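Putative phosphosugar isomerase (Silicibacter pomeroyi DSS-3, PDB 3FJ1) is of unknown function but, with its two SIS domains, probably binds a phosphosugar or related carbohydrate derivative, perhaps for isomerisation or transamination. Local coordinates at residues S79-Y84 and V108-N113; D85-L90 and A114-A119; V46-R51 and V73-P78. All coordinates share one frame; numbering follows the deposited sequence.

Contact 1 (S79-Y84 and V108-N113)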
ATOM      1  N   SER A  79      -6.545 -11.651  -4.180  1.00  9.40           N
ATOM      2  CA  SER A  79      -7.976 -12.027  -4.095  1.00  9.70           C
ATOM      3  C   SER A  79      -8.682 -11.932  -5.443  1.00  8.70           C
ATOM      4  O   SER A  79      -9.656 -12.660  -5.685  1.00  8.79           O
ATOM      5  CB  SER A  79      -8.723 -11.192  -3.056  1.00 10.10           C
ATOM      6  OG  SER A  79      -8.895  -9.817  -3.434  1.00 10.87           O
ATOM      7  N   VAL A  80      -8.177 -11.068  -6.323  1.00  8.88           N
ATOM      8  CA  VAL A  80      -8.752 -10.918  -7.669  1.00  8.49           C
ATOM      9  C   VAL A  80      -8.811 -12.271  -8.383  1.00  8.56           C
ATOM     10  O   VAL A  80      -9.760 -12.563  -9.118  1.00 10.23           O
ATOM     11  CB  VAL A  80      -8.022  -9.833  -8.477  1.00  8.97           C
ATOM     12  CG1 VAL A  80      -8.493  -9.816  -9.911  1.00  8.96           C
ATOM     13  CG2 VAL A  80      -8.281  -8.447  -7.831  1.00  8.35           C
ATOM     14  N   ALA A  81      -7.794 -13.095  -8.136  1.00  8.63           N
ATOM     15  CA  ALA A  81      -7.781 -14.471  -8.651  1.00  8.91           C
ATOM     16  C   ALA A  81      -8.401 -15.467  -7.673  1.00  9.07           C
ATOM     17  O   ALA A  81      -9.305 -16.252  -8.031  1.00  9.99           O
ATOM     18  CB  ALA A  81      -6.364 -14.908  -8.975  1.00  9.12           C
ATOM     19  N   SER A  82      -7.904 -15.455  -6.441  1.00  9.57           N
ATOM     20  CA  SER A  82      -8.232 -16.523  -5.465  1.00 10.00           C
ATOM     21  C   SER A  82      -9.648 -16.476  -4.905  1.00 10.33           C
ATOM     22  O   SER A  82     -10.189 -17.516  -4.489  1.00 10.54           O
ATOM     23  CB  SER A  82      -7.218 -16.529  -4.308  1.00 10.19           C
ATOM     24  OG  SER A  82      -7.422 -15.404  -3.468  1.00  9.87           O
ATOM     25  N   VAL A  83     -10.240 -15.284  -4.858  1.00  9.71           N
ATOM     26  CA  VAL A  83     -11.617 -15.136  -4.400  1.00  9.66           C
ATOM     27  C   VAL A  83     -12.572 -14.933  -5.577  1.00  9.96           C
ATOM     28  O   VAL A  83     -13.562 -15.655  -5.716  1.00 10.43           O
ATOM     29  CB  VAL A  83     -11.735 -13.988  -3.345  1.00  8.87           C
ATOM     30  CG1 VAL A  83     -13.189 -13.725  -2.981  1.00  8.39           C
ATOM     31  CG2 VAL A  83     -10.914 -14.337  -2.105  1.00  8.08           C
ATOM     32  N   TYR A  84     -12.276 -13.975  -6.446  1.00  9.94           N
ATOM     33  CA  TYR A  84     -13.203 -13.616  -7.531  1.00  9.85           C
ATOM     34  C   TYR A  84     -12.982 -14.345  -8.858  1.00 10.55           C
ATOM     35  O   TYR A  84     -13.881 -14.355  -9.707  1.00 11.00           O
ATOM     36  CB  TYR A  84     -13.129 -12.114  -7.804  1.00  9.33           C
ATOM     37  CG  TYR A  84     -13.410 -11.267  -6.588  1.00  8.86           C
ATOM     38  CD1 TYR A  84     -14.719 -11.017  -6.164  1.00  8.57           C
ATOM     39  CD2 TYR A  84     -12.371 -10.747  -5.848  1.00  9.25           C
ATOM     40  CE1 TYR A  84     -14.961 -10.237  -5.040  1.00  8.80           C
ATOM     41  CE2 TYR A  84     -12.602  -9.954  -4.730  1.00  9.26           C
ATOM     42  CZ  TYR A  84     -13.896  -9.717  -4.329  1.00  8.63           C
ATOM     43  OH  TYR A  84     -14.094  -8.931  -3.237  1.00  8.52           O
ATOM     44  N   VAL A 108       0.216 -18.141  -5.817  1.00 10.44           N
ATOM     45  CA  VAL A 108       0.211 -19.136  -6.884  1.00 10.27           C
ATOM     46  C   VAL A 108      -1.011 -18.927  -7.786  1.00  9.74           C
ATOM     47  O   VAL A 108      -0.889 -18.939  -9.024  1.00  9.77           O
ATOM     48  CB  VAL A 108       0.264 -20.580  -6.292  1.00 10.13           C
ATOM     49  CG1 VAL A 108       0.057 -21.635  -7.372  1.00 11.00           C
ATOM     50  CG2 VAL A 108       1.611 -20.825  -5.590  1.00  9.97           C
ATOM     51  N   ALA A 109      -2.181 -18.683  -7.180  1.00 10.94           N
ATOM     52  CA  ALA A 109      -3.422 -18.492  -7.934  1.00 10.49           C
ATOM     53  C   ALA A 109      -3.393 -17.249  -8.818  1.00 10.57           C
ATOM     54  O   ALA A 109      -3.838 -17.297  -9.953  1.00 10.63           O
ATOM     55  CB  ALA A 109      -4.634 -18.449  -7.022  1.00 10.64           C
HETATM   56  N   MSE A 110      -2.899 -16.145  -8.273  1.00 10.75           N
HETATM   57  CA  MSE A 110      -2.842 -14.902  -8.999  1.00 10.31           C
HETATM   58  C   MSE A 110      -1.839 -15.031 -10.152  1.00 10.16           C
HETATM   59  O   MSE A 110      -2.118 -14.594 -11.293  1.00  9.88           O
HETATM   60  CB  MSE A 110      -2.501 -13.769  -8.042  1.00 11.39           C
HETATM   61  CG  MSE A 110      -2.555 -12.395  -8.635  1.00 11.91           C
HETATM   62 SE   MSE A 110      -4.346 -11.732  -9.136  1.00 16.49          SE
HETATM   63  CE  MSE A 110      -4.087 -12.289 -10.945  1.00  7.23           C
ATOM     64  N   THR A 111      -0.703 -15.647  -9.869  1.00 10.08           N
ATOM     65  CA  THR A 111       0.319 -15.857 -10.890  1.00 10.20           C
ATOM     66  C   THR A 111      -0.176 -16.807 -11.989  1.00 10.19           C
ATOM     67  O   THR A 111       0.031 -16.535 -13.165  1.00  9.45           O
ATOM     68  CB  THR A 111       1.651 -16.326 -10.292  1.00 10.64           C
ATOM     69  OG1 THR A 111       2.040 -15.434  -9.239  1.00 10.63           O
ATOM     70  CG2 THR A 111       2.727 -16.388 -11.380  1.00 10.73           C
ATOM     71  N   ARG A 112      -0.905 -17.847 -11.598  1.00 10.62           N
ATOM     72  CA  ARG A 112      -1.485 -18.786 -12.554  0.50 10.68           C
ATOM     73  C   ARG A 112      -2.500 -18.081 -13.464  1.00 10.79           C
ATOM     74  O   ARG A 112      -2.473 -18.239 -14.693  1.00 10.16           O
ATOM     75  CB  ARG A 112      -2.158 -19.969 -11.828  0.50 11.02           C
ATOM     76  CG  ARG A 112      -2.816 -20.974 -12.775  0.50 11.08           C
ATOM     77  CD  ARG A 112      -3.368 -22.214 -12.055  0.50 11.45           C
ATOM     78  NE  ARG A 112      -4.491 -21.893 -11.164  0.50 11.47           N
ATOM     79  CZ  ARG A 112      -4.482 -21.989  -9.829  0.50 12.31           C
ATOM     80  NH1 ARG A 112      -3.408 -22.426  -9.166  0.50 12.33           N
ATOM     81  NH2 ARG A 112      -5.577 -21.642  -9.136  0.50 12.21           N
ATOM     82  N   ASN A 113      -3.384 -17.299 -12.858  1.00 10.11           N
ATOM     83  CA  ASN A 113      -4.415 -16.563 -13.592  1.00 10.47           C
ATOM     84  C   ASN A 113      -3.813 -15.530 -14.524  1.00 10.04           C
ATOM     85  O   ASN A 113      -4.310 -15.307 -15.646  1.00 10.48           O
ATOM     86  CB  ASN A 113      -5.429 -15.892 -12.634  1.00 10.27           C
ATOM     87  CG  ASN A 113      -6.526 -16.869 -12.153  1.00 10.80           C
ATOM     88  OD1 ASN A 113      -6.368 -18.106 -12.247  1.00  9.97           O
ATOM     89  ND2 ASN A 113      -7.625 -16.321 -11.613  1.00  9.65           N
TER

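Contact 2 (D85-L90 and A114-A119)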
ATOM      1  N   ASP A  85     -11.792 -14.917  -9.029  1.00 10.69           N
ATOM      2  CA  ASP A  85     -11.370 -15.533 -10.293  1.00 11.79           C
ATOM      3  C   ASP A  85     -11.762 -14.651 -11.481  1.00 11.59           C
ATOM      4  O   ASP A  85     -12.378 -15.121 -12.435  1.00 13.33           O
ATOM      5  CB  ASP A  85     -11.963 -16.938 -10.445  1.00 11.78           C
ATOM      6  CG  ASP A  85     -11.331 -17.729 -11.568  1.00 12.95           C
ATOM      7  OD1 ASP A  85     -10.183 -17.442 -11.969  1.00 11.79           O
ATOM      8  OD2 ASP A  85     -12.013 -18.676 -12.027  1.00 13.31           O
ATOM      9  N   ALA A  86     -11.415 -13.368 -11.412  1.00 10.96           N
ATOM     10  CA  ALA A  86     -11.700 -12.436 -12.468  1.00 11.29           C
ATOM     11  C   ALA A  86     -10.781 -12.695 -13.661  1.00 12.22           C
ATOM     12  O   ALA A  86      -9.622 -13.170 -13.524  1.00 12.42           O
ATOM     13  CB  ALA A  86     -11.560 -10.966 -11.961  1.00 10.54           C
ATOM     14  N   ARG A  87     -11.315 -12.397 -14.840  1.00 12.92           N
ATOM     15  CA  ARG A  87     -10.561 -12.464 -16.075  1.00 14.61           C
ATOM     16  C   ARG A  87      -9.994 -11.081 -16.336  1.00 14.32           C
ATOM     17  O   ARG A  87     -10.755 -10.129 -16.534  1.00 15.75           O
ATOM     18  CB  ARG A  87     -11.481 -12.875 -17.228  1.00 16.63           C
ATOM     19  CG  ARG A  87     -11.945 -14.295 -17.092  1.00 18.84           C
ATOM     20  CD  ARG A  87     -10.935 -15.265 -17.646  1.00 20.89           C
ATOM     21  NE  ARG A  87     -11.314 -16.641 -17.336  1.00 22.12           N
ATOM     22  CZ  ARG A  87     -10.909 -17.705 -18.031  1.00 22.89           C
ATOM     23  NH1 ARG A  87     -10.145 -17.572 -19.113  1.00 23.60           N
ATOM     24  NH2 ARG A  87     -11.303 -18.918 -17.660  1.00 22.99           N
ATOM     25  N   LEU A  88      -8.672 -10.967 -16.292  1.00 14.10           N
ATOM     26  CA  LEU A  88      -7.974  -9.710 -16.542  1.00 13.89           C
ATOM     27  C   LEU A  88      -7.402  -9.675 -17.961  1.00 14.38           C
ATOM     28  O   LEU A  88      -7.219 -10.715 -18.601  1.00 14.47           O
ATOM     29  CB  LEU A  88      -6.847  -9.497 -15.509  1.00 13.80           C
ATOM     30  CG  LEU A  88      -7.289  -9.392 -14.032  1.00 14.32           C
ATOM     31  CD1 LEU A  88      -6.119  -9.067 -13.157  1.00 12.40           C
ATOM     32  CD2 LEU A  88      -8.352  -8.329 -13.877  1.00 13.69           C
ATOM     33  N   ARG A  89      -7.180  -8.464 -18.456  1.00 14.52           N
ATOM     34  CA  ARG A  89      -6.565  -8.245 -19.758  1.00 15.77           C
ATOM     35  C   ARG A  89      -5.092  -8.026 -19.503  1.00 15.04           C
ATOM     36  O   ARG A  89      -4.667  -6.917 -19.171  1.00 15.53           O
ATOM     37  CB  ARG A  89      -7.221  -7.058 -20.451  1.00 17.36           C
ATOM     38  CG  ARG A  89      -8.665  -7.390 -20.756  1.00 18.93           C
ATOM     39  CD  ARG A  89      -9.526  -6.200 -21.133  1.00 20.91           C
ATOM     40  NE  ARG A  89      -8.969  -5.426 -22.242  1.00 21.87           N
ATOM     41  CZ  ARG A  89      -9.661  -4.545 -22.964  1.00 22.57           C
ATOM     42  NH1 ARG A  89     -10.954  -4.346 -22.745  1.00 23.39           N
ATOM     43  NH2 ARG A  89      -9.056  -3.890 -23.940  1.00 22.84           N
ATOM     44  N   LEU A  90      -4.312  -9.107 -19.631  1.00 14.39           N
ATOM     45  CA  LEU A  90      -2.882  -9.061 -19.333  1.00 13.85           C
ATOM     46  C   LEU A  90      -1.947  -9.421 -20.508  1.00 14.38           C
ATOM     47  O   LEU A  90      -0.752  -9.675 -20.303  1.00 11.89           O
ATOM     48  CB  LEU A  90      -2.575  -9.920 -18.102  1.00 13.70           C
ATOM     49  CG  LEU A  90      -3.212  -9.437 -16.793  1.00 13.66           C
ATOM     50  CD1 LEU A  90      -2.977 -10.449 -15.652  1.00 13.31           C
ATOM     51  CD2 LEU A  90      -2.656  -8.093 -16.420  1.00 13.63           C
ATOM     52  N   ALA A 114      -2.774 -14.863 -14.043  1.00 10.45           N
ATOM     53  CA  ALA A 114      -2.078 -13.864 -14.869  1.00 10.51           C
ATOM     54  C   ALA A 114      -1.615 -14.497 -16.198  1.00 11.27           C
ATOM     55  O   ALA A 114      -1.804 -13.899 -17.257  1.00 11.69           O
ATOM     56  CB  ALA A 114      -0.909 -13.275 -14.112  1.00 10.70           C
ATOM     57  N   GLY A 115      -0.984 -15.674 -16.116  1.00 11.74           N
ATOM     58  CA  GLY A 115      -0.542 -16.446 -17.292  1.00 11.91           C
ATOM     59  C   GLY A 115      -1.708 -16.834 -18.181  1.00 11.48           C
ATOM     60  O   GLY A 115      -1.673 -16.641 -19.393  1.00 12.79           O
ATOM     61  N   ARG A 116      -2.762 -17.376 -17.573  1.00 11.81           N
ATOM     62  CA  ARG A 116      -3.975 -17.713 -18.290  1.00 12.12           C
ATOM     63  C   ARG A 116      -4.491 -16.491 -19.071  1.00 12.25           C
ATOM     64  O   ARG A 116      -4.938 -16.606 -20.210  1.00 12.46           O
ATOM     65  CB  ARG A 116      -5.049 -18.170 -17.279  1.00 12.33           C
ATOM     66  CG  ARG A 116      -6.442 -18.556 -17.866  1.00 12.47           C
ATOM     67  CD  ARG A 116      -7.528 -18.535 -16.810  1.00 12.27           C
ATOM     68  NE  ARG A 116      -7.817 -17.196 -16.305  1.00 12.98           N
ATOM     69  CZ  ARG A 116      -8.569 -16.937 -15.232  1.00 12.74           C
ATOM     70  NH1 ARG A 116      -9.115 -17.924 -14.550  1.00 12.55           N
ATOM     71  NH2 ARG A 116      -8.764 -15.691 -14.821  1.00 13.35           N
ATOM     72  N   ASP A 117      -4.411 -15.323 -18.444  1.00 12.24           N
ATOM     73  CA  ASP A 117      -4.904 -14.073 -19.016  1.00 11.94           C
ATOM     74  C   ASP A 117      -3.914 -13.263 -19.874  1.00 11.81           C
ATOM     75  O   ASP A 117      -4.183 -12.075 -20.200  1.00 11.77           O
ATOM     76  CB  ASP A 117      -5.509 -13.237 -17.906  1.00 12.63           C
ATOM     77  CG  ASP A 117      -6.719 -13.907 -17.273  1.00 12.77           C
ATOM     78  OD1 ASP A 117      -7.280 -14.846 -17.881  1.00 12.19           O
ATOM     79  OD2 ASP A 117      -7.095 -13.498 -16.147  1.00 13.78           O
ATOM     80  N   GLY A 118      -2.818 -13.919 -20.264  1.00 11.35           N
ATOM     81  CA  GLY A 118      -1.878 -13.386 -21.256  1.00 11.61           C
ATOM     82  C   GLY A 118      -0.509 -12.918 -20.855  1.00 11.37           C
ATOM     83  O   GLY A 118       0.297 -12.602 -21.739  1.00 11.67           O
ATOM     84  N   ALA A 119      -0.236 -12.849 -19.556  1.00 11.84           N
ATOM     85  CA  ALA A 119       1.029 -12.292 -19.069  1.00 10.74           C
ATOM     86  C   ALA A 119       2.164 -13.298 -19.208  1.00 11.15           C
ATOM     87  O   ALA A 119       1.921 -14.523 -19.237  1.00 10.17           O
ATOM     88  CB  ALA A 119       0.915 -11.860 -17.600  1.00 10.37           C
TER
HETATM   89  O   HOH W   1      -8.553 -15.280 -20.117  1.00 28.29           O

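Contact 3 (V46-R51 and V73-P78). With EDO (1,2-ethanediol), chain J.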
ATOM      1  N   VAL A  46       3.750  -3.866 -16.459  1.00 10.90           N
ATOM      2  CA  VAL A  46       4.167  -4.858 -15.476  1.00 10.20           C
ATOM      3  C   VAL A  46       3.102  -5.015 -14.390  1.00 10.47           C
ATOM      4  O   VAL A  46       2.534  -4.020 -13.936  1.00 10.59           O
ATOM      5  CB  VAL A  46       5.491  -4.457 -14.803  1.00 10.39           C
ATOM      6  CG1 VAL A  46       5.942  -5.546 -13.824  1.00  9.50           C
ATOM      7  CG2 VAL A  46       6.591  -4.177 -15.862  1.00 10.78           C
ATOM      8  N   ALA A  47       2.869  -6.250 -13.946  1.00 10.02           N
ATOM      9  CA  ALA A  47       2.000  -6.523 -12.807  1.00  9.87           C
ATOM     10  C   ALA A  47       2.838  -7.240 -11.769  1.00 10.50           C
ATOM     11  O   ALA A  47       3.701  -8.030 -12.133  1.00 12.75           O
ATOM     12  CB  ALA A  47       0.803  -7.380 -13.190  1.00  9.26           C
ATOM     13  N   THR A  48       2.666  -6.918 -10.494  1.00  8.88           N
ATOM     14  CA  THR A  48       3.394  -7.615  -9.440  1.00  8.71           C
ATOM     15  C   THR A  48       2.399  -8.401  -8.574  1.00  7.80           C
ATOM     16  O   THR A  48       1.237  -8.011  -8.415  1.00  8.01           O
ATOM     17  CB  THR A  48       4.264  -6.708  -8.545  1.00  8.40           C
ATOM     18  OG1 THR A  48       3.422  -5.752  -7.884  1.00  9.13           O
ATOM     19  CG2 THR A  48       5.394  -5.983  -9.372  1.00  8.59           C
ATOM     20  N   VAL A  49       2.887  -9.518  -8.042  1.00  9.10           N
ATOM     21  CA  VAL A  49       2.123 -10.428  -7.198  1.00  8.78           C
ATOM     22  C   VAL A  49       3.017 -10.821  -6.003  1.00  8.84           C
ATOM     23  O   VAL A  49       4.069 -11.451  -6.169  1.00  8.23           O
ATOM     24  CB  VAL A  49       1.674 -11.718  -7.931  1.00  8.97           C
ATOM     25  CG1 VAL A  49       0.809 -12.608  -7.017  1.00  7.31           C
ATOM     26  CG2 VAL A  49       0.926 -11.353  -9.221  1.00  8.72           C
ATOM     27  N   ALA A  50       2.583 -10.467  -4.801  1.00  8.44           N
ATOM     28  CA  ALA A  50       3.376 -10.707  -3.615  1.00  8.59           C
ATOM     29  C   ALA A  50       2.582 -10.374  -2.335  1.00  9.63           C
ATOM     30  O   ALA A  50       1.545  -9.684  -2.373  1.00  9.30           O
ATOM     31  CB  ALA A  50       4.679  -9.840  -3.654  1.00  8.64           C
ATOM     32  N   ARG A  51       3.115 -10.830  -1.207  1.00 10.80           N
ATOM     33  CA  ARG A  51       2.574 -10.488   0.115  1.00 11.65           C
ATOM     34  C   ARG A  51       3.719 -10.301   1.101  1.00 10.92           C
ATOM     35  O   ARG A  51       4.837 -10.718   0.836  1.00  9.35           O
ATOM     36  CB  ARG A  51       1.645 -11.589   0.625  1.00 14.05           C
ATOM     37  CG  ARG A  51       2.277 -12.942   0.616  1.00 16.20           C
ATOM     38  CD  ARG A  51       1.277 -14.012   0.910  1.00 18.89           C
ATOM     39  NE  ARG A  51       0.962 -14.096   2.323  1.00 20.07           N
ATOM     40  CZ  ARG A  51       1.719 -14.729   3.220  1.00 22.20           C
ATOM     41  NH1 ARG A  51       2.837 -15.351   2.849  1.00 23.16           N
ATOM     42  NH2 ARG A  51       1.350 -14.785   4.503  1.00 22.39           N
ATOM     43  N   VAL A  73       3.546  -0.057 -13.449  1.00  8.96           N
ATOM     44  CA  VAL A  73       3.538  -1.295 -12.660  1.00  8.48           C
ATOM     45  C   VAL A  73       2.296  -1.340 -11.771  1.00  8.74           C
ATOM     46  O   VAL A  73       2.091  -0.476 -10.901  1.00  8.60           O
ATOM     47  CB  VAL A  73       4.789  -1.382 -11.780  1.00  8.71           C
ATOM     48  CG1 VAL A  73       4.866  -2.734 -11.039  1.00  8.52           C
ATOM     49  CG2 VAL A  73       6.072  -1.155 -12.636  1.00  8.69           C
ATOM     50  N   ALA A  74       1.460  -2.321 -12.022  1.00  8.28           N
ATOM     51  CA  ALA A  74       0.259  -2.517 -11.247  1.00  9.17           C
ATOM     52  C   ALA A  74       0.452  -3.616 -10.213  1.00  9.09           C
ATOM     53  O   ALA A  74       0.804  -4.745 -10.576  1.00  9.96           O
ATOM     54  CB  ALA A  74      -0.903  -2.911 -12.172  1.00  9.04           C
ATOM     55  N   SER A  75       0.194  -3.311  -8.939  1.00  9.51           N
ATOM     56  CA  SER A  75       0.198  -4.338  -7.888  1.00  9.40           C
ATOM     57  C   SER A  75      -1.175  -5.022  -7.828  1.00  9.64           C
ATOM     58  O   SER A  75      -2.197  -4.380  -7.532  1.00 10.15           O
ATOM     59  CB  SER A  75       0.514  -3.715  -6.520  1.00 10.09           C
ATOM     60  OG  SER A  75       0.299  -4.615  -5.463  1.00 10.07           O
ATOM     61  N   LEU A  76      -1.196  -6.311  -8.143  1.00 10.36           N
ATOM     62  CA  LEU A  76      -2.408  -7.079  -8.180  1.00 10.02           C
ATOM     63  C   LEU A  76      -2.760  -7.748  -6.861  1.00  9.80           C
ATOM     64  O   LEU A  76      -2.007  -8.588  -6.359  1.00  9.98           O
ATOM     65  CB  LEU A  76      -2.310  -8.160  -9.274  1.00 10.60           C
ATOM     66  CG  LEU A  76      -2.180  -7.754 -10.750  1.00 11.17           C
ATOM     67  CD1 LEU A  76      -2.083  -9.028 -11.655  1.00 11.32           C
ATOM     68  CD2 LEU A  76      -3.301  -6.805 -11.174  1.00 12.67           C
ATOM     69  N   GLY A  77      -3.927  -7.407  -6.318  1.00  9.17           N
ATOM     70  CA  GLY A  77      -4.385  -8.020  -5.087  1.00  9.44           C
ATOM     71  C   GLY A  77      -4.709  -9.476  -5.370  1.00  9.23           C
ATOM     72  O   GLY A  77      -5.559  -9.736  -6.220  1.00  8.75           O
ATOM     73  N   PRO A  78      -4.042 -10.436  -4.684  1.00  8.76           N
ATOM     74  CA  PRO A  78      -4.279 -11.852  -5.062  1.00  9.15           C
ATOM     75  C   PRO A  78      -5.708 -12.333  -4.971  1.00  9.04           C
ATOM     76  O   PRO A  78      -6.059 -13.288  -5.644  1.00  8.15           O
ATOM     77  CB  PRO A  78      -3.329 -12.637  -4.151  1.00  9.29           C
ATOM     78  CG  PRO A  78      -2.228 -11.621  -3.752  1.00  9.44           C
ATOM     79  CD  PRO A  78      -2.997 -10.323  -3.633  1.00  9.42           C
TER
HETATM   80  C1  EDO J 347      -6.769  -3.580  -6.513  1.00 23.65           C
HETATM   81  O1  EDO J 347      -5.710  -2.715  -6.972  1.00 25.84           O
HETATM   82  C2  EDO J 347      -6.272  -5.007  -6.372  1.00 22.75           C
HETATM   83  O2  EDO J 347      -5.697  -5.510  -7.565  1.00 19.73           O
HETATM   84  O   HOH W   2       2.181  -6.589  -5.481  1.00  9.62           O
HETATM   85  O   HOH W   3       0.273  -8.480  -4.971  1.00  8.70           O

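Contact 1 (S79-Y84 and V108-N113)
Ala81 is the residue that brings the short helix 79-82 against helix 105-116. Its methyl is directed toward the longer helix and meets backbone and side chains at once: Ala81 CB lies 3.2 Å from Asn113 ND2, 3.5 Å from Met110 CA and 3.6 Å from Ala109 O. A methyl fits this close to the helix backbone, and the two chains approach to 5.0 Å between Ala81 CA and Met110 CA. No hydrogen bond crosses between the segments.

Met110, present as selenomethionine, flanks the methyl. Its CG is anti to the backbone N (chi1 -174°), and a bend at chi2 (68°) swings SE alongside the short helix, 3.8 Å from Ala81 CB and 4.2 Å from Val80 CB. Beyond Met110, one turn on, stands Asn113, with CG anti to its carbonyl carbon; the amide nitrogen that touches Ala81 gives its hydrogen bond to Asp85 OD1, which probably helps to set how the amide is turned. At the other end Ser82 CB packs on Ala109 CB at 4.2 Å.

Further out, Ser79 O accepts from both Val83 N and Tyr84 N at the end of the short helix, and the chain runs on to Tyr84, whose hydroxyl is hydrogen-bonded to Asp264 and Thr215 of the second subunit. Val80 meanwhile packs on Glu66 of that subunit. The arrangement is plain helix-to-helix packing in an SIS domain, an alpha-beta-alpha sandwich: a single turn after strand 73-75, the outermost strand of the sheet within this chain, is laid on the helix that follows strand 93-99.

Contact 2 (D85-L90 and A114-A119)
Two guanidinium groups lie flat on one another here, Arg87 over Arg116, with their planes only 1° apart and their centres 3.7 Å from each other. The side chains cross at about a right angle, so Arg87 NE sits over the middle of the Arg116 group, 3.5 Å from Arg116 CZ. The like charges are probably made tolerable by the acids round the Arg116 edge. On one side Arg116 NH1 gives a nearly straight bond of 2.8 Å to the syn lone pair of Asp85 OD1; on the other NE and NH2 grip the Asp117 carboxylate side-on, Arg116 NE 2.9 Å from Asp117 OD1. Arg116 reaches this position by a bend at chi3 (67°). Arg87 shares in the network through a water that accepts from Arg87 NH1 and donates to Asp117 OD1.

Asp117 is held from a third direction, since Leu88 N bonds OD2 from above the carboxylate plane at 3.0 Å. Replacing Arg116 by an alanine here would probably leave the Asp85 and Asp117 carboxylates without their shared counter-charge and the Arg87 guanidinium without its stacking partner.

At the far end a backbone bond and apolar contacts take over: Leu90 N reaches Asp117 O at 3.0 Å with a bent bond, and Leu90 CD1 lies on Ala114 CB at 3.8 Å. Gly118, with positive phi, is the C-prime residue of the Schellman motif that ends helix 105-116. This helix end is thus tied to the loop leading from helix 79-82 into strand 93-99, where Ala114 and Ala119 both touch Cys95; the second subunit packs on Ala86, Leu88 and Leu90.

Contact 3 (V46-R51 and V73-P78)
The flat groups here are the peptides of two parallel strands, joined by backbone hydrogen bonds. The Val46 carbonyl takes Ala74 N within its own plane at 2.8 Å; Thr48 N comes to Ala74 O from somewhat above that carbonyl's plane, and Leu76 N approaches Thr48 O almost along the C=O axis at 3.0 Å. A CA-H...O contact from Ala47 CA to Ala74 O, 3.1 Å, adds to the ladder. On one face of the sheet stand Val46, Thr48, Val73 and Ser75; on the other, Ala47 and Ala74.

On the first face Val46 and Val73 lie side by side and point the same way. Thr48 holds OG1 in the crowded position between backbone N and carbonyl carbon (chi1 61°), which leaves its methyl to touch the valine, Thr48 CG2 to Val73 CG1 3.7 Å. The hydroxyl is linked by one water to Ser75 OG, the water lying 2.8 Å from Thr48 OG1. On the side of Ala47, Leu76 CD1 rests on Ala47 CB at 3.7 Å.

Further along the chain a second water accepts from Ala50 N and donates to Leu76 O. Gly77 N gives a very straight bond, 2.9 Å, to O2 of a 1,2-ethanediol probably left from the crystallisation liquor, which Glu66 of the second subunit also holds.

These two strands belong to a beta-alpha-beta unit. Helix 53-69 joins them and meets Thr48 and Val73; strand 93-99 bonds the other edge of strand 45-49, and 73-75 is the outermost strand within the chain, with Ala74 packing on Val73 of the second subunit.

In the fold
Contacts 1 and 3 are largely buried, whereas contact 2 lies nearer the surface and has three exposed residues. Contact 3 is built on backbone hydrogen bonds within the sheet, contact 1 on apolar packing with none across, and contact 2 on charge pairing at a helix end. Contacts 1 and 2 share helix 105-116, and their segments alternate along the chain; their centres are about 9 Å apart, and Val80 O probably bonds Ala86 N. Met110 connects contact 1 to contact 3 by packing on Val49 and Leu76, and Leu76 also meets Leu88 of contact 2. All three lie in one SIS domain and touch the second subunit.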